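Local coordinates for glycerate dehydrogenase related protein (Thermoplasma acidophilum, PDB 3GVX), which probably reduces hydroxypyruvate or glyoxylate with a nicotinamide cofactor, as a member of the D-isomer specific 2-hydroxyacid dehydrogenase family, at residues B[78-83]-B[266-271]; B[38-43]-B[53-58]; B[212-217]-B[235-240]; B[181-186]-B[208-213]; B[166-171]-B[196-201]. One frame throughout, in Å; residues are numbered along the deposited sequence.

Contact 1. Residues B[78-83]-B[266-271]; sequences AGAYSI and DIAIQL
Ala80 and Leu271 form the middle of a small apolar helix-helix contact between helix 79-97 and helix 266-279. In the two-domain architecture of D-2-hydroxyacid dehydrogenases, helices of this kind run where the nucleotide-binding and substrate-binding domains meet, and here the later helix also covers one face of the five-stranded parallel sheet. The axes of the two short helical pieces come within 9.5 Å at an angle of 129°, an oblique crossing, nearer to antiparallel than to parallel. Alanines face each other where the backbones come nearest, the CA atoms of Ala80 and Ala268 being 5.7 Å apart. The methyl group of Ala80 points at the other helix and is received between two branches, with CB 4.0 Å from Ile267 CG2 and 4.0 Å from Leu271 CD1. No hydrogen bond crosses between the segments, and the contact is one of apolar packing. Beside it, Asn77 ND2 donates to Ala268 O, adding a polar tie, and Tyr121 of the second subunit packs on Ile83, Ile267 and Leu271. Leu271 has CG anti to its carbonyl carbon (chi1 -66°), and from there CD1 reaches the opening turn of helix 79-97. That methyl touches the side chain of Ile83, with 4.2 Å between the two CD1 atoms. It also lies against the helix backbone, where Leu271 CD1 is 4.2 Å from Gly79 C and 3.6 Å from Ala80 N.

Contact 2. Residues B[38-43]-B[53-58]; sequences QVIKDR and IQAISA
Gln54 N donates to Gln38 O over 2.7 Å in an almost straight bond (175° at the hydrogen). The carbonyl of the same residue is turned to the same strand, Gln54 O taking the hydrogen of Ile40 N at 2.8 Å. Gln54 thus bonds to the residues on both sides of its partner Val39, as parallel pairing requires. Beyond the strand ends the pairing fades into a weak bond from Ile56 N to Ile40 O, 3.0 Å long. A water then bridges the diverging chains, donating to Lys41 O at 2.6 Å and accepting from Ser57 N. Strands 37-40 and 52-55 are neighbours in the five-stranded parallel sheet, the core of the flavodoxin-like substrate-binding domain of this family. Val39 and Gln54 share the face covered by helix 266-279, where Val39 meets Phe273 and Gln54 meets Val276. On this side Val39 CG1 touches Ile56 CG2 at 3.6 Å, the two side chains crossing at about a right angle. Ile40 and Ile53 pack on the reverse face, Ile40 CD1 lying 3.7 Å from Ile53 CG2. At the margin, the extended chain of Lys41 passes Ile56, its CG 3.7 Å from Ile56 CD1.

Contact 3. Residues B[212-217]-B[235-240]; sequences DVVSKP and VWWNEP
Lys216 lies over one face of the Trp237 indole, while Val214 and Asp212 meet the rim of the same ring. The contact belongs to the Rossmann-type nucleotide-binding domain, where it joins the start of helix 216-225 to the loop after strand 230-233. Lys216 CB sits 3.6 Å from the centroid of the five-membered ring and 17° off its normal, a CH-pi contact. With CG anti to the backbone N (chi1 179°) and the rest of the chain extended, the aliphatic part continues across the bicycle, and Lys216 CD comes 3.4 Å from Trp237 CE3. Trp237 NE1 donates, close to the ring plane, to Val214 O over 2.7 Å, a hydrogen bond that helps to set the rotation of the indole. On the same rim, Val214 CG1 touches Trp237 CZ2 at 3.7 Å and Asp212 OD1 faces Trp237 CD1 at 3.5 Å. An alanine in place of Trp237 would probably leave Val214 O without this donor and the Lys216 methylenes without the flat surface beneath them. The six-membered ring meets its neighbour, Trp237 CZ3 lying over one face of Trp236, toward the rim. Lys216 NZ forms a salt bridge with Glu244 and donates at 2.9 Å to a water that in turn donates to Trp237 O at 3.2 Å.

Contact 4. Residues B[181-186]-B[208-213]; sequences IPLTDK and VARADV
Ala209 presses its methyl against the backbone of Ile181, with CB 3.3 Å from Ile181 O. This begins the packing between two loops, one following strand 176-179 and the other strand 204-207, neighbouring strands of the Rossmann-type sheet. Both loops leave the C-terminal ends of those strands, the edge where dinucleotide-binding folds of this kind hold their coenzyme, and the side chain of Ile181 also reaches the probable glycine-rich GxGxxG turn. Next comes Arg210, whose CB and CG lie beside Leu183; its CG is 4.1 Å from Leu183 CB, and the two side chains cross at about a right angle. The arginine chain then turns away from Leu183, and its NH2 makes a weak hydrogen bond to His255 NE2. From Ala211 the backbone winds into a short 3-10 turn, in which Val213 N donates to Arg210 O at 3.2 Å. Asp212 takes part through its methylene, CB lying 3.9 Å from Leu183 CD1. Val213 closes the series with both branches. Its CG1, anti to the backbone N (chi1 175°), meets Ile181 CG2 at 3.8 Å, and its CG2 lies 4.0 Å from Leu183 CB. Mostly carbon surfaces join these loops, apart from the Ala209 methyl against a carbonyl oxygen; no hydrogen bond crosses between them, and the polar end of Arg210 turns away from the contact.

Contact 5. Residues B[166-171]-B[196-201]; sequences SPADLF and LANARK
Asn198 packs against helix 167-172, at Ala168 and Phe171. It belongs to a type I turn, Leu196 to Ala199, which starts at the end of helix 193-196 and leads toward strand 204-207 of the Rossmann-type domain; Ala199 N closes the turn on Leu196 O at 2.8 Å. Beginning at the backbone, Asn198 CB touches Phe171 CB at 3.7 Å and lies 3.9 Å from Ala168 O. With CG anti to the carbonyl carbon (chi1 -67°), the chain continues over the Ala168 methyl, and Asn198 CG is 3.8 Å from Ala168 CB. At the tip, Asn198 ND2 lies 3.6 Å from Ala168 CB. The polar partners of the amide lie just beyond the segments: OD1 accepts from Arg172 NH1, and ND2 donates to Leu195 O. An alanine at Asn198 would probably leave Arg172 NH1 and Leu195 O without these partners and open a gap beside the Ala168 methyl. The ring of Phe171 turns instead to Leu196; the two side chains lie side by side and point the same way, with Phe171 CE2 4.0 Å from Leu196 CD2. Further on, a water spans the segments, donating to Phe171 O and accepting from Arg200 N, each at 2.7 Å. Arg200 also binds the helix end directly, NE donating to Arg172 O, while NH1 forms a salt bridge with Asp175. Van der Waals contacts, with a polar amide laid against a methyl, thus seat the turn on the helix, while Leu195 and Arg172 satisfy the amide's polar atoms.

How the contacts relate
Contact 2 comes first along the chain and lies in the five-stranded sheet. Contact 1 brings helix 266-279 back to the start of helix 79-97 and touches contact 2, where Ile269 packs on Ile56; their centres are 13 Å apart. Contacts 3, 4 and 5 are nested within the long loop that contact 1 closes, in the Rossmann-type domain. The segments of contacts 4 and 5 alternate along the chain, and contact 5 closes before contact 3 opens. Contacts 3 and 4 share Asp212 and Val213, with centres 9 Å apart. Contacts 2 and 5, 42 Å apart at their centres, lie on opposite sides of the chain's centre, and contact 1 lies near the domain junction.

Contact 1. Residues B[78-83]-B[266-271]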
# COMPACT_ATOMS: atom_id res chain seq x y z
N ALA B 78 0.13 9.05 -19.76
CA ALA B 78 0.98 8.01 -19.16
C ALA B 78 0.80 7.73 -17.67
O ALA B 78 1.50 6.91 -17.10
CB ALA B 78 2.46 8.33 -19.44
N GLY B 79 -0.16 8.40 -17.04
CA GLY B 79 -0.39 8.18 -15.63
C GLY B 79 -0.67 6.76 -15.17
O GLY B 79 -0.17 6.36 -14.12
N ALA B 80 -1.46 6.01 -15.94
CA ALA B 80 -1.83 4.64 -15.58
C ALA B 80 -0.63 3.74 -15.36
O ALA B 80 -0.60 2.90 -14.46
CB ALA B 80 -2.74 4.03 -16.66
N TYR B 81 0.39 3.95 -16.17
CA TYR B 81 1.59 3.15 -16.06
C TYR B 81 2.34 3.33 -14.74
O TYR B 81 2.66 2.35 -14.09
CB TYR B 81 2.51 3.44 -17.24
CG TYR B 81 3.75 2.60 -17.23
CD1 TYR B 81 3.73 1.29 -17.69
CD2 TYR B 81 4.95 3.11 -16.74
CE1 TYR B 81 4.88 0.49 -17.67
CE2 TYR B 81 6.11 2.33 -16.71
CZ TYR B 81 6.07 1.02 -17.17
OH TYR B 81 7.22 0.27 -17.18
N SER B 82 2.63 4.56 -14.35
CA SER B 82 3.33 4.78 -13.09
C SER B 82 2.43 4.38 -11.90
O SER B 82 2.92 3.87 -10.90
CB SER B 82 3.85 6.22 -12.95
OG SER B 82 3.03 7.15 -13.64
N ILE B 83 1.13 4.61 -12.02
CA ILE B 83 0.18 4.24 -10.97
C ILE B 83 0.30 2.73 -10.74
O ILE B 83 0.47 2.26 -9.62
CB ILE B 83 -1.27 4.56 -11.39
CG1 ILE B 83 -1.52 6.06 -11.23
CG2 ILE B 83 -2.26 3.69 -10.61
CD1 ILE B 83 -2.84 6.53 -11.77
N ASP B 266 -8.31 -0.08 -18.37
CA ASP B 266 -9.60 0.62 -18.50
C ASP B 266 -9.58 1.99 -17.89
O ASP B 266 -10.45 2.80 -18.13
CB ASP B 266 -10.71 -0.13 -17.78
CG ASP B 266 -10.90 -1.51 -18.29
OD1 ASP B 266 -10.46 -1.79 -19.42
OD2 ASP B 266 -11.51 -2.33 -17.56
N ILE B 267 -8.59 2.20 -17.05
CA ILE B 267 -8.45 3.43 -16.35
C ILE B 267 -7.76 4.54 -17.17
O ILE B 267 -7.94 5.72 -16.89
CB ILE B 267 -7.73 3.09 -15.02
CG1 ILE B 267 -8.64 3.48 -13.85
CG2 ILE B 267 -6.31 3.61 -15.00
CD1 ILE B 267 -9.34 4.83 -13.98
N ALA B 268 -7.01 4.13 -18.19
CA ALA B 268 -6.29 5.06 -19.07
C ALA B 268 -7.23 6.07 -19.73
O ALA B 268 -6.99 7.26 -19.69
CB ALA B 268 -5.52 4.29 -20.14
N ILE B 269 -8.33 5.58 -20.29
CA ILE B 269 -9.28 6.46 -20.95
C ILE B 269 -9.86 7.53 -20.04
O ILE B 269 -10.03 8.67 -20.44
CB ILE B 269 -10.40 5.64 -21.67
CG1 ILE B 269 -11.17 6.55 -22.63
CG2 ILE B 269 -11.29 4.92 -20.65
CD1 ILE B 269 -10.32 7.05 -23.80
N GLN B 270 -10.12 7.18 -18.78
CA GLN B 270 -10.65 8.16 -17.84
C GLN B 270 -9.63 9.23 -17.50
O GLN B 270 -9.96 10.41 -17.42
CB GLN B 270 -11.10 7.49 -16.55
CG GLN B 270 -11.87 8.41 -15.64
CD GLN B 270 -12.49 7.67 -14.48
OE1 GLN B 270 -12.99 6.56 -14.64
NE2 GLN B 270 -12.45 8.28 -13.30
N LEU B 271 -8.39 8.81 -17.29
CA LEU B 271 -7.31 9.75 -16.98
C LEU B 271 -7.12 10.71 -18.15
O LEU B 271 -6.82 11.89 -17.95
CB LEU B 271 -6.01 8.99 -16.68
CG LEU B 271 -6.01 8.13 -15.40
CD1 LEU B 271 -4.84 7.15 -15.43
CD2 LEU B 271 -5.97 9.04 -14.16

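Contact 2. Residues B[38-43]-B[53-58]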
# COMPACT_ATOMS: atom_id res chain seq x y z
N GLN B 38 -9.40 18.18 -28.50
CA GLN B 38 -9.56 16.99 -29.31
C GLN B 38 -8.87 15.84 -28.62
O GLN B 38 -7.72 15.95 -28.19
CB GLN B 38 -8.94 17.22 -30.69
CG GLN B 38 -9.24 16.13 -31.68
CD GLN B 38 -8.76 16.50 -33.07
OE1 GLN B 38 -9.18 17.51 -33.63
NE2 GLN B 38 -7.88 15.69 -33.63
N VAL B 39 -9.58 14.73 -28.48
CA VAL B 39 -9.01 13.55 -27.85
C VAL B 39 -8.75 12.59 -29.00
O VAL B 39 -9.63 12.35 -29.82
CB VAL B 39 -9.99 12.91 -26.84
CG1 VAL B 39 -9.30 11.76 -26.11
CG2 VAL B 39 -10.50 13.97 -25.87
N ILE B 40 -7.55 12.05 -29.06
CA ILE B 40 -7.19 11.18 -30.16
C ILE B 40 -6.44 9.93 -29.76
O ILE B 40 -6.02 9.76 -28.62
CB ILE B 40 -6.27 11.93 -31.14
CG1 ILE B 40 -4.88 12.08 -30.51
CG2 ILE B 40 -6.82 13.33 -31.44
CD1 ILE B 40 -3.81 12.66 -31.43
N LYS B 41 -6.27 9.08 -30.75
CA LYS B 41 -5.48 7.88 -30.59
C LYS B 41 -4.27 8.09 -31.47
O LYS B 41 -3.17 8.29 -30.99
CB LYS B 41 -6.26 6.65 -31.03
CG LYS B 41 -7.43 6.33 -30.14
CD LYS B 41 -7.99 4.98 -30.51
CE LYS B 41 -9.14 4.62 -29.62
NZ LYS B 41 -9.63 3.25 -29.95
N ASP B 42 -4.49 8.11 -32.78
CA ASP B 42 -3.41 8.26 -33.73
C ASP B 42 -3.47 9.49 -34.61
O ASP B 42 -2.45 10.00 -35.03
CB ASP B 42 -3.34 7.03 -34.60
CG ASP B 42 -3.17 5.77 -33.79
OD1 ASP B 42 -3.53 4.68 -34.28
OD2 ASP B 42 -2.68 5.86 -32.65
N ARG B 43 -4.66 9.97 -34.90
CA ARG B 43 -4.77 11.13 -35.75
C ARG B 43 -5.57 12.26 -35.16
O ARG B 43 -6.54 12.07 -34.45
CB ARG B 43 -5.37 10.75 -37.10
CG ARG B 43 -4.42 9.99 -38.01
CD ARG B 43 -5.11 9.63 -39.32
NE ARG B 43 -6.29 8.79 -39.11
CZ ARG B 43 -6.24 7.50 -38.76
NH1 ARG B 43 -5.08 6.89 -38.60
NH2 ARG B 43 -7.37 6.83 -38.57
N ILE B 53 -4.73 19.05 -27.89
CA ILE B 53 -4.89 17.71 -28.40
C ILE B 53 -4.43 16.72 -27.34
O ILE B 53 -3.30 16.79 -26.87
CB ILE B 53 -4.08 17.52 -29.69
CG1 ILE B 53 -4.55 18.54 -30.73
CG2 ILE B 53 -4.23 16.09 -30.21
CD1 ILE B 53 -3.78 18.54 -32.02
N GLN B 54 -5.32 15.81 -26.98
CA GLN B 54 -5.03 14.81 -25.96
C GLN B 54 -4.97 13.38 -26.47
O GLN B 54 -6.00 12.80 -26.83
CB GLN B 54 -6.08 14.89 -24.85
CG GLN B 54 -5.90 13.87 -23.77
CD GLN B 54 -4.80 14.24 -22.80
OE1 GLN B 54 -4.86 15.27 -22.13
NE2 GLN B 54 -3.77 13.39 -22.72
N ALA B 55 -3.78 12.80 -26.49
CA ALA B 55 -3.60 11.41 -26.91
C ALA B 55 -4.02 10.56 -25.71
O ALA B 55 -3.84 10.96 -24.55
CB ALA B 55 -2.14 11.14 -27.26
N ILE B 56 -4.58 9.39 -25.96
CA ILE B 56 -5.00 8.54 -24.86
C ILE B 56 -3.92 7.53 -24.53
O ILE B 56 -4.02 6.82 -23.54
CB ILE B 56 -6.30 7.79 -25.18
CG1 ILE B 56 -6.09 6.90 -26.40
CG2 ILE B 56 -7.42 8.78 -25.40
CD1 ILE B 56 -7.00 5.71 -26.48
N SER B 57 -2.89 7.47 -25.36
CA SER B 57 -1.78 6.55 -25.12
C SER B 57 -0.70 7.22 -24.29
O SER B 57 -0.72 8.44 -24.09
CB SER B 57 -1.19 6.05 -26.45
OG SER B 57 -0.70 7.12 -27.22
N ALA B 58 0.25 6.43 -23.81
CA ALA B 58 1.36 6.91 -22.99
C ALA B 58 2.37 7.72 -23.79
O ALA B 58 2.89 8.73 -23.31
CB ALA B 58 2.05 5.74 -22.32
O HOH W 1 -3.00 8.13 -28.37

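Contact 3. Residues B[212-217]-B[235-240]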
# COMPACT_ATOMS: atom_id res chain seq x y z
N ASP B 212 19.55 -4.40 -16.09
CA ASP B 212 20.90 -3.94 -16.35
C ASP B 212 21.41 -2.74 -15.58
O ASP B 212 22.59 -2.42 -15.66
CB ASP B 212 21.11 -3.78 -17.86
CG ASP B 212 21.10 -5.12 -18.57
OD1 ASP B 212 21.87 -6.01 -18.14
OD2 ASP B 212 20.33 -5.31 -19.53
N VAL B 213 20.54 -2.09 -14.82
CA VAL B 213 21.00 -0.97 -14.01
C VAL B 213 21.72 -1.65 -12.84
O VAL B 213 22.42 -1.01 -12.06
CB VAL B 213 19.83 -0.10 -13.50
CG1 VAL B 213 20.36 0.98 -12.55
CG2 VAL B 213 19.09 0.54 -14.69
N VAL B 214 21.54 -2.96 -12.74
CA VAL B 214 22.18 -3.74 -11.70
C VAL B 214 23.15 -4.80 -12.23
O VAL B 214 22.85 -5.55 -13.15
CB VAL B 214 21.15 -4.47 -10.79
CG1 VAL B 214 21.88 -5.41 -9.81
CG2 VAL B 214 20.30 -3.45 -10.03
N SER B 215 24.32 -4.82 -11.61
CA SER B 215 25.35 -5.79 -11.93
C SER B 215 24.86 -7.12 -11.40
O SER B 215 24.76 -7.34 -10.19
CB SER B 215 26.66 -5.44 -11.24
OG SER B 215 27.51 -6.57 -11.13
N LYS B 216 24.56 -8.01 -12.33
CA LYS B 216 24.08 -9.31 -11.94
C LYS B 216 24.99 -10.10 -10.99
O LYS B 216 24.53 -10.54 -9.95
CB LYS B 216 23.80 -10.13 -13.17
CG LYS B 216 23.32 -11.49 -12.81
CD LYS B 216 22.57 -12.10 -13.93
CE LYS B 216 22.23 -13.50 -13.57
NZ LYS B 216 21.64 -14.22 -14.72
N PRO B 217 26.27 -10.29 -11.33
CA PRO B 217 27.13 -11.05 -10.41
C PRO B 217 27.32 -10.36 -9.05
O PRO B 217 27.44 -11.02 -8.03
CB PRO B 217 28.45 -11.18 -11.17
CG PRO B 217 28.03 -11.05 -12.62
CD PRO B 217 27.00 -9.95 -12.56
N VAL B 235 12.01 -7.19 -12.74
CA VAL B 235 12.81 -7.34 -13.95
C VAL B 235 14.07 -8.16 -13.72
O VAL B 235 14.81 -7.95 -12.76
CB VAL B 235 13.24 -5.98 -14.52
CG1 VAL B 235 12.02 -5.12 -14.81
CG2 VAL B 235 14.21 -5.30 -13.55
N TRP B 236 14.31 -9.10 -14.62
CA TRP B 236 15.47 -9.95 -14.50
C TRP B 236 16.38 -9.79 -15.71
O TRP B 236 15.94 -9.29 -16.74
CB TRP B 236 15.00 -11.40 -14.34
CG TRP B 236 16.06 -12.25 -13.82
CD1 TRP B 236 16.86 -13.08 -14.54
CD2 TRP B 236 16.49 -12.36 -12.46
NE1 TRP B 236 17.76 -13.69 -13.73
CE2 TRP B 236 17.56 -13.27 -12.44
CE3 TRP B 236 16.08 -11.77 -11.26
CZ2 TRP B 236 18.23 -13.63 -11.27
CZ3 TRP B 236 16.75 -12.12 -10.10
CH2 TRP B 236 17.82 -13.04 -10.12
N TRP B 237 17.63 -10.19 -15.61
CA TRP B 237 18.50 -10.04 -16.76
C TRP B 237 18.10 -11.04 -17.84
O TRP B 237 17.60 -12.14 -17.56
CB TRP B 237 19.97 -10.22 -16.37
CG TRP B 237 20.41 -9.30 -15.29
CD1 TRP B 237 21.05 -8.10 -15.43
CD2 TRP B 237 20.21 -9.49 -13.89
NE1 TRP B 237 21.27 -7.54 -14.19
CE2 TRP B 237 20.78 -8.38 -13.23
CE3 TRP B 237 19.64 -10.51 -13.12
CZ2 TRP B 237 20.76 -8.24 -11.84
CZ3 TRP B 237 19.62 -10.38 -11.75
CH2 TRP B 237 20.18 -9.25 -11.12
N ASN B 238 18.32 -10.59 -19.07
CA ASN B 238 18.02 -11.31 -20.29
C ASN B 238 16.54 -11.36 -20.57
O ASN B 238 16.07 -10.63 -21.43
CB ASN B 238 18.65 -12.70 -20.28
CG ASN B 238 20.15 -12.64 -20.04
OD1 ASN B 238 20.82 -11.70 -20.48
ND2 ASN B 238 20.69 -13.65 -19.36
N GLU B 239 15.77 -12.15 -19.83
CA GLU B 239 14.33 -12.21 -20.08
C GLU B 239 14.03 -12.42 -21.57
O GLU B 239 14.40 -11.60 -22.40
CB GLU B 239 13.66 -10.89 -19.69
CG GLU B 239 13.53 -10.56 -18.23
CD GLU B 239 12.82 -9.23 -18.03
OE1 GLU B 239 11.79 -9.01 -18.70
OE2 GLU B 239 13.27 -8.40 -17.22
N PRO B 240 13.37 -13.52 -21.91
CA PRO B 240 12.88 -14.54 -20.99
C PRO B 240 13.85 -15.66 -20.57
O PRO B 240 13.49 -16.48 -19.72
CB PRO B 240 11.60 -15.04 -21.67
CG PRO B 240 11.78 -14.70 -23.09
CD PRO B 240 12.43 -13.35 -23.03
O HOH W 2 19.28 -14.55 -16.29

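Contact 4. Residues B[181-186]-B[208-213]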
# COMPACT_ATOMS: atom_id res chain seq x y z
N ILE B 181 15.04 4.15 -12.12
CA ILE B 181 15.85 5.06 -12.90
C ILE B 181 16.06 4.49 -14.30
O ILE B 181 16.18 3.29 -14.48
CB ILE B 181 17.21 5.29 -12.19
CG1 ILE B 181 17.85 6.60 -12.66
CG2 ILE B 181 18.12 4.08 -12.41
CD1 ILE B 181 18.89 7.13 -11.72
N PRO B 182 16.09 5.36 -15.32
CA PRO B 182 16.30 4.92 -16.70
C PRO B 182 17.68 4.30 -16.91
O PRO B 182 18.67 4.70 -16.30
CB PRO B 182 16.10 6.20 -17.50
CG PRO B 182 15.15 6.98 -16.65
CD PRO B 182 15.73 6.79 -15.29
N LEU B 183 17.72 3.32 -17.80
CA LEU B 183 18.95 2.62 -18.12
C LEU B 183 19.71 3.38 -19.21
O LEU B 183 19.25 3.48 -20.35
CB LEU B 183 18.62 1.21 -18.60
CG LEU B 183 19.70 0.42 -19.34
CD1 LEU B 183 20.86 0.03 -18.41
CD2 LEU B 183 19.02 -0.79 -19.94
N THR B 184 20.85 3.95 -18.83
CA THR B 184 21.69 4.69 -19.75
C THR B 184 23.13 4.24 -19.51
O THR B 184 23.38 3.35 -18.69
CB THR B 184 21.64 6.21 -19.50
OG1 THR B 184 22.30 6.51 -18.27
CG2 THR B 184 20.19 6.71 -19.45
N ASP B 185 24.06 4.86 -20.21
CA ASP B 185 25.47 4.54 -20.05
C ASP B 185 26.01 4.75 -18.65
O ASP B 185 26.91 4.04 -18.23
CB ASP B 185 26.29 5.35 -21.04
CG ASP B 185 26.24 4.77 -22.44
OD1 ASP B 185 26.59 5.49 -23.40
OD2 ASP B 185 25.86 3.59 -22.57
N LYS B 186 25.50 5.72 -17.92
CA LYS B 186 26.05 5.90 -16.58
C LYS B 186 25.32 5.12 -15.53
O LYS B 186 25.82 4.97 -14.42
CB LYS B 186 26.04 7.33 -16.15
CG LYS B 186 25.55 8.24 -17.18
CD LYS B 186 26.41 9.44 -17.11
CE LYS B 186 25.91 10.46 -18.05
NZ LYS B 186 25.25 11.47 -17.22
N VAL B 208 12.13 -1.81 -10.09
CA VAL B 208 11.06 -1.70 -11.07
C VAL B 208 11.56 -0.92 -12.29
O VAL B 208 10.77 -0.33 -13.03
CB VAL B 208 9.79 -1.02 -10.50
CG1 VAL B 208 9.11 -1.94 -9.51
CG2 VAL B 208 10.16 0.32 -9.87
N ALA B 209 12.87 -0.91 -12.48
CA ALA B 209 13.47 -0.20 -13.61
C ALA B 209 13.93 -1.21 -14.66
O ALA B 209 13.13 -1.76 -15.41
CB ALA B 209 14.66 0.65 -13.12
N ARG B 210 15.22 -1.48 -14.69
CA ARG B 210 15.77 -2.43 -15.64
C ARG B 210 16.81 -3.28 -14.94
O ARG B 210 17.55 -2.79 -14.08
CB ARG B 210 16.37 -1.69 -16.82
CG ARG B 210 15.34 -1.02 -17.73
CD ARG B 210 14.73 -2.07 -18.65
NE ARG B 210 13.27 -2.10 -18.59
CZ ARG B 210 12.46 -1.43 -19.41
NH1 ARG B 210 12.96 -0.67 -20.36
NH2 ARG B 210 11.14 -1.52 -19.27
N ALA B 211 16.86 -4.55 -15.31
CA ALA B 211 17.82 -5.46 -14.72
C ALA B 211 19.25 -4.97 -14.92
O ALA B 211 20.08 -5.06 -14.01
CB ALA B 211 17.64 -6.86 -15.31
N ASP B 212 19.55 -4.40 -16.09
CA ASP B 212 20.90 -3.94 -16.35
C ASP B 212 21.41 -2.74 -15.58
O ASP B 212 22.59 -2.42 -15.66
CB ASP B 212 21.11 -3.78 -17.86
CG ASP B 212 21.10 -5.12 -18.57
OD1 ASP B 212 21.87 -6.01 -18.14
OD2 ASP B 212 20.33 -5.31 -19.53
N VAL B 213 20.54 -2.09 -14.82
CA VAL B 213 21.00 -0.97 -14.01
C VAL B 213 21.72 -1.65 -12.84
O VAL B 213 22.42 -1.01 -12.06
CB VAL B 213 19.83 -0.10 -13.50
CG1 VAL B 213 20.36 0.98 -12.55
CG2 VAL B 213 19.09 0.54 -14.69

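Contact 5. Residues B[166-171]-B[196-201]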
# COMPACT_ATOMS: atom_id res chain seq x y z
N SER B 166 24.48 11.34 -3.56
CA SER B 166 24.95 10.27 -4.38
C SER B 166 24.13 9.06 -4.04
O SER B 166 23.40 9.04 -3.05
CB SER B 166 26.43 10.01 -4.08
OG SER B 166 26.63 9.87 -2.69
N PRO B 167 24.22 8.02 -4.88
CA PRO B 167 23.48 6.79 -4.64
C PRO B 167 23.98 6.13 -3.35
O PRO B 167 23.19 5.56 -2.59
CB PRO B 167 23.79 5.97 -5.89
CG PRO B 167 23.95 7.02 -6.94
CD PRO B 167 24.78 8.05 -6.24
N ALA B 168 25.27 6.23 -3.08
CA ALA B 168 25.82 5.65 -1.86
C ALA B 168 25.23 6.37 -0.67
O ALA B 168 24.89 5.76 0.33
CB ALA B 168 27.37 5.75 -1.85
N ASP B 169 25.09 7.69 -0.78
CA ASP B 169 24.51 8.48 0.30
C ASP B 169 23.05 8.09 0.50
O ASP B 169 22.56 8.09 1.62
CB ASP B 169 24.64 9.98 -0.01
CG ASP B 169 23.91 10.85 0.99
OD1 ASP B 169 24.04 10.62 2.21
OD2 ASP B 169 23.20 11.79 0.58
N LEU B 170 22.36 7.76 -0.58
CA LEU B 170 20.96 7.35 -0.52
C LEU B 170 20.85 6.03 0.23
O LEU B 170 20.06 5.89 1.15
CB LEU B 170 20.36 7.21 -1.92
CG LEU B 170 18.88 6.82 -1.98
CD1 LEU B 170 17.97 8.05 -1.89
CD2 LEU B 170 18.64 6.07 -3.29
N PHE B 171 21.65 5.04 -0.16
CA PHE B 171 21.64 3.74 0.51
C PHE B 171 21.91 3.90 1.99
O PHE B 171 21.34 3.19 2.82
CB PHE B 171 22.69 2.80 -0.10
CG PHE B 171 22.21 2.06 -1.31
CD1 PHE B 171 21.77 2.75 -2.44
CD2 PHE B 171 22.13 0.67 -1.32
CE1 PHE B 171 21.27 2.07 -3.54
CE2 PHE B 171 21.63 -0.02 -2.43
CZ PHE B 171 21.20 0.69 -3.54
N LEU B 196 26.45 -1.44 -2.98
CA LEU B 196 25.76 -2.31 -2.04
C LEU B 196 26.34 -2.33 -0.63
O LEU B 196 25.61 -2.48 0.34
CB LEU B 196 25.70 -3.74 -2.56
CG LEU B 196 24.96 -3.88 -3.89
CD1 LEU B 196 24.99 -5.34 -4.33
CD2 LEU B 196 23.54 -3.34 -3.72
N ALA B 197 27.66 -2.18 -0.54
CA ALA B 197 28.34 -2.17 0.74
C ALA B 197 27.77 -1.10 1.66
O ALA B 197 28.02 -1.11 2.86
CB ALA B 197 29.85 -1.97 0.55
N ASN B 198 26.99 -0.17 1.12
CA ASN B 198 26.40 0.88 1.95
C ASN B 198 25.10 0.43 2.63
O ASN B 198 24.60 1.11 3.51
CB ASN B 198 26.11 2.13 1.11
CG ASN B 198 27.36 2.80 0.60
OD1 ASN B 198 27.92 3.68 1.25
ND2 ASN B 198 27.82 2.38 -0.58
N ALA B 199 24.58 -0.71 2.21
CA ALA B 199 23.31 -1.20 2.75
C ALA B 199 23.21 -1.35 4.26
O ALA B 199 24.03 -2.00 4.91
CB ALA B 199 22.91 -2.51 2.08
N ARG B 200 22.20 -0.69 4.81
CA ARG B 200 21.93 -0.78 6.23
C ARG B 200 21.54 -2.20 6.45
O ARG B 200 21.20 -2.91 5.51
CB ARG B 200 20.72 0.04 6.63
CG ARG B 200 20.87 1.47 6.46
CD ARG B 200 19.71 2.16 7.05
NE ARG B 200 20.07 3.55 7.25
CZ ARG B 200 19.29 4.45 7.81
NH1 ARG B 200 18.09 4.11 8.25
NH2 ARG B 200 19.73 5.69 7.95
N LYS B 201 21.51 -2.59 7.71
CA LYS B 201 21.12 -3.93 8.08
C LYS B 201 19.64 -4.12 7.72
O LYS B 201 18.81 -3.25 8.00
CB LYS B 201 21.34 -4.14 9.58
CG LYS B 201 22.04 -5.46 9.92
CD LYS B 201 23.44 -5.56 9.27
CE LYS B 201 24.17 -6.84 9.70
NZ LYS B 201 24.42 -7.77 8.57
O HOH W 3 20.57 0.62 3.08